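Local coordinates for protein A-adding tRNA nucleotidyltransferase (PDB 4WBY) that adds the terminal adenosine to tRNA ending in CC, using ATP and magnesium, to complete the CCA end, at residues Leu25-Val30 and Ile127-Glu132; Arg301-Phe306 and Pro333-Val338; Glu323-Tyr328 and Leu389-Met394. All coordinates share one frame; numbering follows the deposited sequence.

Interaction 1: Leu25-Val30 and Ile127-Glu132; sequences LRAYIV and ISVNLE
R26 and N130 meet with their side chains at about a right angle: ND2 of N130 lies over one face of the R26 guanidinium, toward its rim, with the two planes 33° apart. ND2 and NH2, 3.4 Å from each other, are both donors, so the amide lies over the guanidinium without a hydrogen bond between them. The amide is fixed at both ends: OD1 accepts from the backbone N of A27 at 2.9 Å, in the carbonyl plane and on a lone pair, while ND2 donates to S128 OG, which also takes the backbone N of N130 in an ST turn and is hydrogen-bonded to D133. ND2 further sits over a face of the Y28 ring, 3.5 Å from CE1. At the far end of R26, E132 is gripped end-on, NH1 to OE1 at 3.1 Å and NH2 to OE2 at 2.7 Å. The bend at chi3 (67°) brings NE round, and NE then donates to Y28 OH, close to the guanidinium plane; that hydroxyl is also bonded to E51.

Further along, I29 and I127 form an antiparallel hydrogen-bonded pair, and CD1 of I29 packs on CG1 of V129 at 3.8 Å.

Strand 26-30 is an inner strand of the head-domain sheet, between 45-51 and 126-128; helix 7-22 packs on A27 and V129, and helix 32-38, with ATP-binding V34, on I29 and I127.

Interaction 2: Arg301-Phe306 and Pro333-Val338; sequences RETYKF and PLHTSV. With SO4 (sulfate ion), chain E.
S337 OG is gripped from two directions: T303 OG1 approaches it at 2.5 Å across the contact, and H335 ND1 lies 2.8 Å from it within its own segment. Both are hydrogen bonds, the first very short. T303 OG1 is bonded in turn to the carbonyl oxygen of W299, one turn earlier in its own helix, so a polar series runs from W299 through T303 and S337 to H335. Torsions account for the meeting: S337 places OG between its backbone N and carbonyl carbon (chi1 54°), and T303 sets OG1 anti to its carbonyl carbon (chi1 -73°). H335 holds the N-cap position of helix 336-342, and its ring stacks on that of W299, so the first and last residues of this polar series also touch directly.

Beside the polar series the contact is largely apolar. T303 and V338 slide past each other in opposite directions, with V338 CG2 against CG2 of T303. One turn on, F306 crosses both L334 and V338 at about a right angle. Its CZ touches L334 CD2 at 3.8 Å and its CE1 touches V338 CG1 at 3.9 Å, so the two methyl groups meet adjacent ring carbons.

R301 takes no part in this packing. Its NH1 and NH2 each donate to a separate oxygen of a sulfate, O1 and O2, both at 2.9 Å, with the sulfur in the guanidinium plane; the ion probably comes from the crystallisation liquor.

The contact joins helix 298-309 to the start of helix 336-342 in the all-helical part of the chain. Helix 271-278 adjoins T303 and S337 through L276 and L273, while helix 311-320 packs on F306 and L334 through L314.

Interaction 3: Glu323-Tyr328 and Leu389-Met394; sequences ENYEVY and LKREIM
M394 and Y328 make the tight part of this contact. The extended M394 chain puts CE over the centre of the Y328 ring, 3.3 Å from the centroid and only 5° off the normal, a close CH-pi contact; SD follows over the same face at 4.0 Å from the centroid. Toward Y325 the same sulfur lies at the ring edge instead, so one methionine makes two Met-aromatic contacts of different kinds. K390 NZ donates to Y328 OH at 3.0 Å, a hydroxyl also bonded to K332. R391 CB sits over a face of Y325, 3.9 Å from the centroid. N324 ND2 donates almost straight (171°) to M394 O at 2.9 Å, near the C-terminal end of helix 380-394.

The partly exposed side is looser. E323 and R391 cross at about a right angle, with OE2 2.9 Å from NH1 but well out of the guanidinium plane; charge alone joins them, and no N-H points at the oxygen.

Away from the annotated ATP and magnesium sites, with segment axes 9.0 Å apart at 120°, this is a steep helix-helix packing with paired Met-aromatic contacts, joining helix 324-331 to helix 380-394 in the helical far end of the molecule.

Overall arrangement
The three contacts follow the elongated, seahorse-like molecule from its catalytic head into its helical far end. Interaction 1 lies beside the active site: the I29 side chain is about 4 Å from that of ATP-binding V34 and about 6 Å from that of D47, an inferred magnesium ligand. Interactions 2 and 3 lie across the chain's centre from it, with centres 50 and 66 Å away, and both are remote from the annotated sites. These two are neighbours, their centres 22 Å apart and nearest atoms about 5 Å, without touching. Their segments alternate in sequence, since consecutive helices 324-331 and 336-342 pack on 380-394 and 298-309 respectively.

Interaction 1: Leu25-Val30 and Ile127-Glu132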
loop_
_atom_site.group_PDB
_atom_site.type_symbol
_atom_site.label_atom_id
_atom_site.label_comp_id
_atom_site.label_asym_id
_atom_site.label_seq_id
_atom_site.Cartn_x
_atom_site.Cartn_y
_atom_site.Cartn_z
ATOM N N LEU A 25 -4.879 -4.859 35.304
ATOM C CA LEU A 25 -5.118 -5.303 33.931
ATOM C C LEU A 25 -3.894 -5.986 33.347
ATOM O O LEU A 25 -2.842 -6.018 33.975
ATOM C CB LEU A 25 -5.502 -4.117 33.050
ATOM C CG LEU A 25 -6.587 -3.221 33.645
ATOM C CD1 LEU A 25 -6.891 -2.061 32.714
ATOM C CD2 LEU A 25 -7.841 -4.036 33.939
ATOM N N ARG A 26 -4.034 -6.519 32.137
ATOM C CA ARG A 26 -2.891 -7.033 31.384
ATOM C C ARG A 26 -2.845 -6.388 30.014
ATOM O O ARG A 26 -3.886 -6.048 29.449
ATOM C CB ARG A 26 -2.948 -8.557 31.244
ATOM C CG ARG A 26 -2.842 -9.266 32.582
ATOM C CD ARG A 26 -2.817 -10.782 32.437
ATOM N NE ARG A 26 -1.605 -11.253 31.774
ATOM C CZ ARG A 26 -0.425 -11.381 32.368
ATOM N NH1 ARG A 26 -0.279 -11.059 33.648
ATOM N NH2 ARG A 26 0.614 -11.832 31.682
ATOM N N ALA A 27 -1.638 -6.220 29.486
ATOM C CA ALA A 27 -1.450 -5.564 28.199
ATOM C C ALA A 27 -0.425 -6.295 27.348
ATOM O O ALA A 27 0.516 -6.914 27.872
ATOM C CB ALA A 27 -1.025 -4.108 28.395
ATOM N N TYR A 28 -0.590 -6.174 26.035
ATOM C CA TYR A 28 0.196 -6.918 25.057
ATOM C C TYR A 28 0.414 -6.091 23.805
ATOM O O TYR A 28 -0.484 -5.390 23.365
ATOM C CB TYR A 28 -0.512 -8.225 24.661
ATOM C CG TYR A 28 -1.030 -9.030 25.823
ATOM C CD1 TYR A 28 -0.281 -10.073 26.365
ATOM C CD2 TYR A 28 -2.264 -8.739 26.392
ATOM C CE1 TYR A 28 -0.757 -10.803 27.442
ATOM C CE2 TYR A 28 -2.745 -9.460 27.452
ATOM C CZ TYR A 28 -2.002 -10.495 27.969
ATOM O OH TYR A 28 -2.514 -11.200 29.031
ATOM N N ILE A 29 1.600 -6.181 23.217
ATOM C CA ILE A 29 1.801 -5.679 21.859
ATOM C C ILE A 29 1.225 -6.740 20.927
ATOM O O ILE A 29 1.429 -7.926 21.164
ATOM C CB ILE A 29 3.285 -5.429 21.555
ATOM C CG1 ILE A 29 3.843 -4.379 22.506
ATOM C CG2 ILE A 29 3.475 -4.988 20.108
ATOM C CD1 ILE A 29 5.358 -4.310 22.513
ATOM N N VAL A 30 0.476 -6.338 19.897
ATOM C CA VAL A 30 -0.247 -7.326 19.080
ATOM C C VAL A 30 -0.169 -7.097 17.572
ATOM O O VAL A 30 -0.022 -5.969 17.108
ATOM C CB VAL A 30 -1.751 -7.375 19.421
ATOM C CG1 VAL A 30 -1.974 -7.719 20.886
ATOM C CG2 VAL A 30 -2.418 -6.060 19.049
ATOM N N ILE A 127 3.069 -9.947 22.068
ATOM C CA ILE A 127 4.191 -9.914 22.991
ATOM C C ILE A 127 3.691 -9.393 24.324
ATOM O O ILE A 127 3.150 -8.287 24.397
ATOM C CB ILE A 127 5.337 -9.011 22.482
ATOM C CG1 ILE A 127 5.840 -9.505 21.123
ATOM C CG2 ILE A 127 6.482 -8.974 23.500
ATOM C CD1 ILE A 127 6.663 -8.480 20.357
ATOM N N SER A 128 3.861 -10.178 25.383
ATOM C CA SER A 128 3.483 -9.694 26.704
ATOM C C SER A 128 4.390 -8.551 27.145
ATOM O O SER A 128 5.608 -8.649 27.037
ATOM C CB SER A 128 3.560 -10.812 27.741
ATOM O OG SER A 128 3.271 -10.278 29.023
ATOM N N VAL A 129 3.805 -7.475 27.663
ATOM C CA VAL A 129 4.617 -6.456 28.305
ATOM C C VAL A 129 4.328 -6.457 29.802
ATOM O O VAL A 129 4.660 -5.519 30.523
ATOM C CB VAL A 129 4.392 -5.057 27.683
ATOM C CG1 VAL A 129 4.821 -5.088 26.210
ATOM C CG2 VAL A 129 2.943 -4.580 27.848
ATOM N N ASN A 130 3.726 -7.540 30.273
ATOM C CA ASN A 130 3.365 -7.629 31.680
ATOM C C ASN A 130 4.544 -7.965 32.572
ATOM O O ASN A 130 5.562 -8.468 32.107
ATOM C CB ASN A 130 2.236 -8.638 31.847
ATOM C CG ASN A 130 1.033 -8.238 31.049
ATOM O OD1 ASN A 130 0.373 -7.247 31.377
ATOM N ND2 ASN A 130 0.771 -8.958 29.953
ATOM N N LEU A 131 4.399 -7.662 33.860
ATOM C CA LEU A 131 5.539 -7.689 34.764
ATOM C C LEU A 131 6.156 -9.068 34.919
ATOM O O LEU A 131 7.368 -9.185 35.048
ATOM C CB LEU A 131 5.148 -7.168 36.152
ATOM C CG LEU A 131 4.719 -5.702 36.235
ATOM C CD1 LEU A 131 4.416 -5.333 37.678
ATOM C CD2 LEU A 131 5.789 -4.773 35.662
ATOM N N GLU A 132 5.335 -10.114 34.901
ATOM C CA GLU A 132 5.850 -11.425 35.301
ATOM C C GLU A 132 6.383 -12.250 34.132
ATOM O O GLU A 132 7.080 -13.243 34.346
ATOM C CB GLU A 132 4.774 -12.214 36.048
ATOM C CG GLU A 132 3.896 -13.084 35.179
ATOM C CD GLU A 132 2.825 -12.307 34.445
ATOM O OE1 GLU A 132 2.670 -11.090 34.706
ATOM O OE2 GLU A 132 2.135 -12.924 33.599
HETATM O O HOH W 1 -0.312 -7.216 34.324
#

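Interaction 2: Arg301-Phe306 and Pro333-Val338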
loop_
_atom_site.group_PDB
_atom_site.type_symbol
_atom_site.label_atom_id
_atom_site.label_comp_id
_atom_site.label_asym_id
_atom_site.label_seq_id
_atom_site.Cartn_x
_atom_site.Cartn_y
_atom_site.Cartn_z
ATOM N N ARG A 301 -6.217 10.838 -12.128
ATOM C CA ARG A 301 -7.448 10.969 -12.885
ATOM C C ARG A 301 -7.218 11.762 -14.167
ATOM O O ARG A 301 -7.774 11.421 -15.216
ATOM C CB ARG A 301 -8.531 11.612 -12.018
ATOM C CG ARG A 301 -8.903 10.715 -10.836
ATOM C CD ARG A 301 -10.003 11.288 -9.969
ATOM N NE ARG A 301 -9.520 12.351 -9.102
ATOM C CZ ARG A 301 -9.857 13.627 -9.252
ATOM N NH1 ARG A 301 -10.671 13.981 -10.237
ATOM N NH2 ARG A 301 -9.370 14.545 -8.431
ATOM N N GLU A 302 -6.368 12.785 -14.098
ATOM C CA GLU A 302 -6.041 13.565 -15.284
ATOM C C GLU A 302 -5.180 12.744 -16.245
ATOM O O GLU A 302 -5.368 12.803 -17.461
ATOM C CB GLU A 302 -5.331 14.864 -14.900
ATOM C CG GLU A 302 -6.178 15.831 -14.061
ATOM C CD GLU A 302 -7.311 16.499 -14.827
ATOM O OE1 GLU A 302 -7.377 16.372 -16.071
ATOM O OE2 GLU A 302 -8.138 17.172 -14.175
ATOM N N THR A 303 -4.242 11.965 -15.714
ATOM C CA THR A 303 -3.426 11.126 -16.588
ATOM C C THR A 303 -4.281 10.061 -17.269
ATOM O O THR A 303 -4.066 9.759 -18.443
ATOM C CB THR A 303 -2.258 10.484 -15.816
ATOM O OG1 THR A 303 -1.295 11.507 -15.540
ATOM C CG2 THR A 303 -1.574 9.391 -16.637
ATOM N N TYR A 304 -5.264 9.505 -16.562
ATOM C CA TYR A 304 -6.167 8.552 -17.205
ATOM C C TYR A 304 -6.971 9.183 -18.349
ATOM O O TYR A 304 -7.066 8.604 -19.436
ATOM C CB TYR A 304 -7.119 7.931 -16.182
ATOM C CG TYR A 304 -8.079 6.949 -16.813
ATOM C CD1 TYR A 304 -7.647 5.695 -17.234
ATOM C CD2 TYR A 304 -9.407 7.289 -17.019
ATOM C CE1 TYR A 304 -8.527 4.806 -17.841
ATOM C CE2 TYR A 304 -10.285 6.416 -17.617
ATOM C CZ TYR A 304 -9.846 5.177 -18.021
ATOM O OH TYR A 304 -10.743 4.324 -18.627
ATOM N N LYS A 305 -7.535 10.366 -18.124
ATOM C CA LYS A 305 -8.288 11.046 -19.172
ATOM C C LYS A 305 -7.375 11.307 -20.363
ATOM O O LYS A 305 -7.766 11.109 -21.524
ATOM C CB LYS A 305 -8.890 12.350 -18.643
ATOM C CG LYS A 305 -9.766 13.109 -19.653
ATOM C CD LYS A 305 -10.322 14.365 -19.004
ATOM C CE LYS A 305 -11.324 15.076 -19.889
ATOM N NZ LYS A 305 -11.862 16.277 -19.193
ATOM N N PHE A 306 -6.146 11.723 -20.075
ATOM C CA PHE A 306 -5.159 11.996 -21.111
ATOM C C PHE A 306 -4.817 10.727 -21.887
ATOM O O PHE A 306 -4.737 10.741 -23.117
ATOM C CB PHE A 306 -3.890 12.606 -20.498
ATOM C CG PHE A 306 -2.956 13.196 -21.518
ATOM C CD1 PHE A 306 -2.007 12.409 -22.158
ATOM C CD2 PHE A 306 -3.043 14.537 -21.851
ATOM C CE1 PHE A 306 -1.158 12.956 -23.115
ATOM C CE2 PHE A 306 -2.189 15.100 -22.796
ATOM C CZ PHE A 306 -1.244 14.308 -23.433
ATOM N N PRO A 333 4.430 20.316 -20.806
ATOM C CA PRO A 333 3.325 20.483 -19.850
ATOM C C PRO A 333 2.888 19.210 -19.131
ATOM O O PRO A 333 1.961 19.269 -18.321
ATOM C CB PRO A 333 2.182 21.001 -20.729
ATOM C CG PRO A 333 2.458 20.425 -22.070
ATOM C CD PRO A 333 3.961 20.363 -22.206
ATOM N N LEU A 334 3.533 18.083 -19.409
ATOM C CA LEU A 334 3.032 16.799 -18.933
ATOM C C LEU A 334 3.505 16.443 -17.530
ATOM O O LEU A 334 4.646 16.699 -17.147
ATOM C CB LEU A 334 3.432 15.687 -19.906
ATOM C CG LEU A 334 2.969 15.887 -21.350
ATOM C CD1 LEU A 334 3.478 14.766 -22.248
ATOM C CD2 LEU A 334 1.448 16.001 -21.428
ATOM N N HIS A 335 2.597 15.865 -16.760
ATOM C CA HIS A 335 2.937 15.296 -15.473
ATOM C C HIS A 335 3.892 14.124 -15.673
ATOM O O HIS A 335 3.836 13.441 -16.700
ATOM C CB HIS A 335 1.668 14.843 -14.750
ATOM C CG HIS A 335 1.901 14.412 -13.340
ATOM N ND1 HIS A 335 1.953 13.086 -12.965
ATOM C CD2 HIS A 335 2.115 15.130 -12.214
ATOM C CE1 HIS A 335 2.173 13.007 -11.667
ATOM N NE2 HIS A 335 2.280 14.234 -11.185
ATOM N N THR A 336 4.757 13.900 -14.688
ATOM C CA THR A 336 5.712 12.790 -14.694
ATOM C C THR A 336 5.071 11.474 -15.120
ATOM O O THR A 336 5.680 10.682 -15.845
ATOM C CB THR A 336 6.346 12.607 -13.297
ATOM O OG1 THR A 336 7.072 13.787 -12.953
ATOM C CG2 THR A 336 7.303 11.422 -13.270
ATOM N N SER A 337 3.841 11.245 -14.666
ATOM C CA SER A 337 3.142 9.996 -14.979
ATOM C C SER A 337 3.001 9.754 -16.483
ATOM O O SER A 337 3.174 8.623 -16.947
ATOM C CB SER A 337 1.762 9.973 -14.311
ATOM O OG SER A 337 0.995 11.117 -14.645
ATOM N N VAL A 338 2.701 10.803 -17.246
ATOM C CA VAL A 338 2.501 10.634 -18.683
ATOM C C VAL A 338 3.847 10.354 -19.356
ATOM O O VAL A 338 3.923 9.545 -20.277
ATOM C CB VAL A 338 1.817 11.869 -19.332
ATOM C CG1 VAL A 338 1.713 11.699 -20.851
ATOM C CG2 VAL A 338 0.439 12.088 -18.721
HETATM S S SO4 E . -10.992 17.773 -9.606
HETATM O O1 SO4 E . -11.808 16.629 -10.002
HETATM O O2 SO4 E . -9.728 17.332 -9.019
HETATM O O3 SO4 E . -10.738 18.626 -10.770
HETATM O O4 SO4 E . -11.719 18.587 -8.630
#

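Interaction 3: Glu323-Tyr328 and Leu389-Met394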
loop_
_atom_site.group_PDB
_atom_site.type_symbol
_atom_site.label_atom_id
_atom_site.label_comp_id
_atom_site.label_asym_id
_atom_site.label_seq_id
_atom_site.Cartn_x
_atom_site.Cartn_y
_atom_site.Cartn_z
ATOM N N GLU A 323 13.122 17.624 -34.516
ATOM C CA GLU A 323 14.106 18.365 -33.731
ATOM C C GLU A 323 13.781 18.305 -32.242
ATOM O O GLU A 323 12.617 18.180 -31.857
ATOM C CB GLU A 323 14.186 19.821 -34.197
ATOM C CG GLU A 323 12.942 20.644 -33.917
ATOM C CD GLU A 323 13.092 22.089 -34.351
ATOM O OE1 GLU A 323 13.776 22.339 -35.366
ATOM O OE2 GLU A 323 12.533 22.976 -33.672
ATOM N N ASN A 324 14.817 18.397 -31.412
ATOM C CA ASN A 324 14.670 18.240 -29.966
ATOM C C ASN A 324 13.719 19.251 -29.336
ATOM O O ASN A 324 13.034 18.941 -28.363
ATOM C CB ASN A 324 16.036 18.338 -29.280
ATOM C CG ASN A 324 16.945 17.180 -29.629
ATOM O OD1 ASN A 324 16.487 16.133 -30.081
ATOM N ND2 ASN A 324 18.243 17.362 -29.414
ATOM N N TYR A 325 13.679 20.460 -29.889
ATOM C CA TYR A 325 12.836 21.509 -29.332
ATOM C C TYR A 325 11.358 21.159 -29.460
ATOM O O TYR A 325 10.556 21.527 -28.607
ATOM C CB TYR A 325 13.115 22.856 -30.009
ATOM C CG TYR A 325 12.167 23.949 -29.564
ATOM C CD1 TYR A 325 12.267 24.508 -28.296
ATOM C CD2 TYR A 325 11.162 24.410 -30.407
ATOM C CE1 TYR A 325 11.396 25.501 -27.878
ATOM C CE2 TYR A 325 10.286 25.403 -29.997
ATOM C CZ TYR A 325 10.408 25.944 -28.733
ATOM O OH TYR A 325 9.542 26.932 -28.321
ATOM N N GLU A 326 10.997 20.448 -30.522
ATOM C CA GLU A 326 9.607 20.042 -30.700
ATOM C C GLU A 326 9.235 19.000 -29.651
ATOM O O GLU A 326 8.141 19.035 -29.082
ATOM C CB GLU A 326 9.368 19.499 -32.110
ATOM C CG GLU A 326 7.905 19.218 -32.420
ATOM C CD GLU A 326 7.649 18.999 -33.900
ATOM O OE1 GLU A 326 8.594 18.611 -34.623
ATOM O OE2 GLU A 326 6.501 19.222 -34.342
ATOM N N VAL A 327 10.152 18.072 -29.398
ATOM C CA VAL A 327 9.961 17.082 -28.345
ATOM C C VAL A 327 9.772 17.798 -27.009
ATOM O O VAL A 327 8.859 17.481 -26.237
ATOM C CB VAL A 327 11.152 16.104 -28.264
ATOM C CG1 VAL A 327 10.997 15.159 -27.088
ATOM C CG2 VAL A 327 11.281 15.312 -29.564
ATOM N N TYR A 328 10.625 18.790 -26.758
ATOM C CA TYR A 328 10.553 19.570 -25.527
ATOM C C TYR A 328 9.209 20.278 -25.386
ATOM O O TYR A 328 8.602 20.253 -24.317
ATOM C CB TYR A 328 11.702 20.585 -25.479
ATOM C CG TYR A 328 11.525 21.711 -24.480
ATOM C CD1 TYR A 328 11.849 21.540 -23.140
ATOM C CD2 TYR A 328 11.054 22.953 -24.885
ATOM C CE1 TYR A 328 11.697 22.573 -22.229
ATOM C CE2 TYR A 328 10.897 23.991 -23.981
ATOM C CZ TYR A 328 11.219 23.794 -22.656
ATOM O OH TYR A 328 11.065 24.829 -21.759
ATOM N N LEU A 389 15.854 31.158 -28.108
ATOM C CA LEU A 389 17.231 30.913 -27.694
ATOM C C LEU A 389 17.398 29.498 -27.154
ATOM O O LEU A 389 18.448 28.877 -27.332
ATOM C CB LEU A 389 17.661 31.939 -26.644
ATOM C CG LEU A 389 17.705 33.391 -27.124
ATOM C CD1 LEU A 389 18.035 34.334 -25.976
ATOM C CD2 LEU A 389 18.712 33.545 -28.253
ATOM N N LYS A 390 16.360 28.998 -26.490
ATOM C CA LYS A 390 16.338 27.618 -26.018
ATOM C C LYS A 390 16.420 26.648 -27.189
ATOM O O LYS A 390 17.226 25.717 -27.185
ATOM C CB LYS A 390 15.070 27.342 -25.210
ATOM C CG LYS A 390 15.061 27.914 -23.806
ATOM C CD LYS A 390 13.789 27.496 -23.087
ATOM C CE LYS A 390 13.874 27.742 -21.595
ATOM N NZ LYS A 390 12.630 27.302 -20.906
ATOM N N ARG A 391 15.566 26.883 -28.182
ATOM C CA ARG A 391 15.487 26.066 -29.390
ATOM C C ARG A 391 16.853 25.850 -30.036
ATOM O O ARG A 391 17.162 24.753 -30.500
ATOM C CB ARG A 391 14.528 26.721 -30.389
ATOM C CG ARG A 391 14.451 26.050 -31.749
ATOM C CD ARG A 391 13.732 26.951 -32.743
ATOM N NE ARG A 391 13.706 26.393 -34.093
ATOM C CZ ARG A 391 12.652 25.792 -34.632
ATOM N NH1 ARG A 391 11.529 25.666 -33.936
ATOM N NH2 ARG A 391 12.717 25.312 -35.867
ATOM N N GLU A 392 17.671 26.896 -30.049
ATOM C CA GLU A 392 18.995 26.816 -30.654
ATOM C C GLU A 392 19.907 25.874 -29.876
ATOM O O GLU A 392 20.669 25.104 -30.465
ATOM C CB GLU A 392 19.629 28.205 -30.742
ATOM C CG GLU A 392 18.692 29.277 -31.271
ATOM C CD GLU A 392 17.978 28.857 -32.544
ATOM O OE1 GLU A 392 18.631 28.276 -33.437
ATOM O OE2 GLU A 392 16.757 29.106 -32.646
ATOM N N ILE A 393 19.818 25.937 -28.551
ATOM C CA ILE A 393 20.662 25.120 -27.687
ATOM C C ILE A 393 20.272 23.644 -27.731
ATOM O O ILE A 393 21.123 22.778 -27.937
ATOM C CB ILE A 393 20.605 25.612 -26.227
ATOM C CG1 ILE A 393 21.053 27.073 -26.143
ATOM C CG2 ILE A 393 21.466 24.732 -25.330
ATOM C CD1 ILE A 393 21.008 27.647 -24.746
ATOM N N MET A 394 18.984 23.365 -27.540
ATOM C CA MET A 394 18.487 21.992 -27.459
ATOM C C MET A 394 18.779 21.172 -28.709
ATOM O O MET A 394 19.139 19.999 -28.622
ATOM C CB MET A 394 16.980 21.980 -27.206
ATOM C CG MET A 394 16.559 22.609 -25.902
ATOM S SD MET A 394 14.777 22.485 -25.692
ATOM C CE MET A 394 14.555 23.462 -24.204
#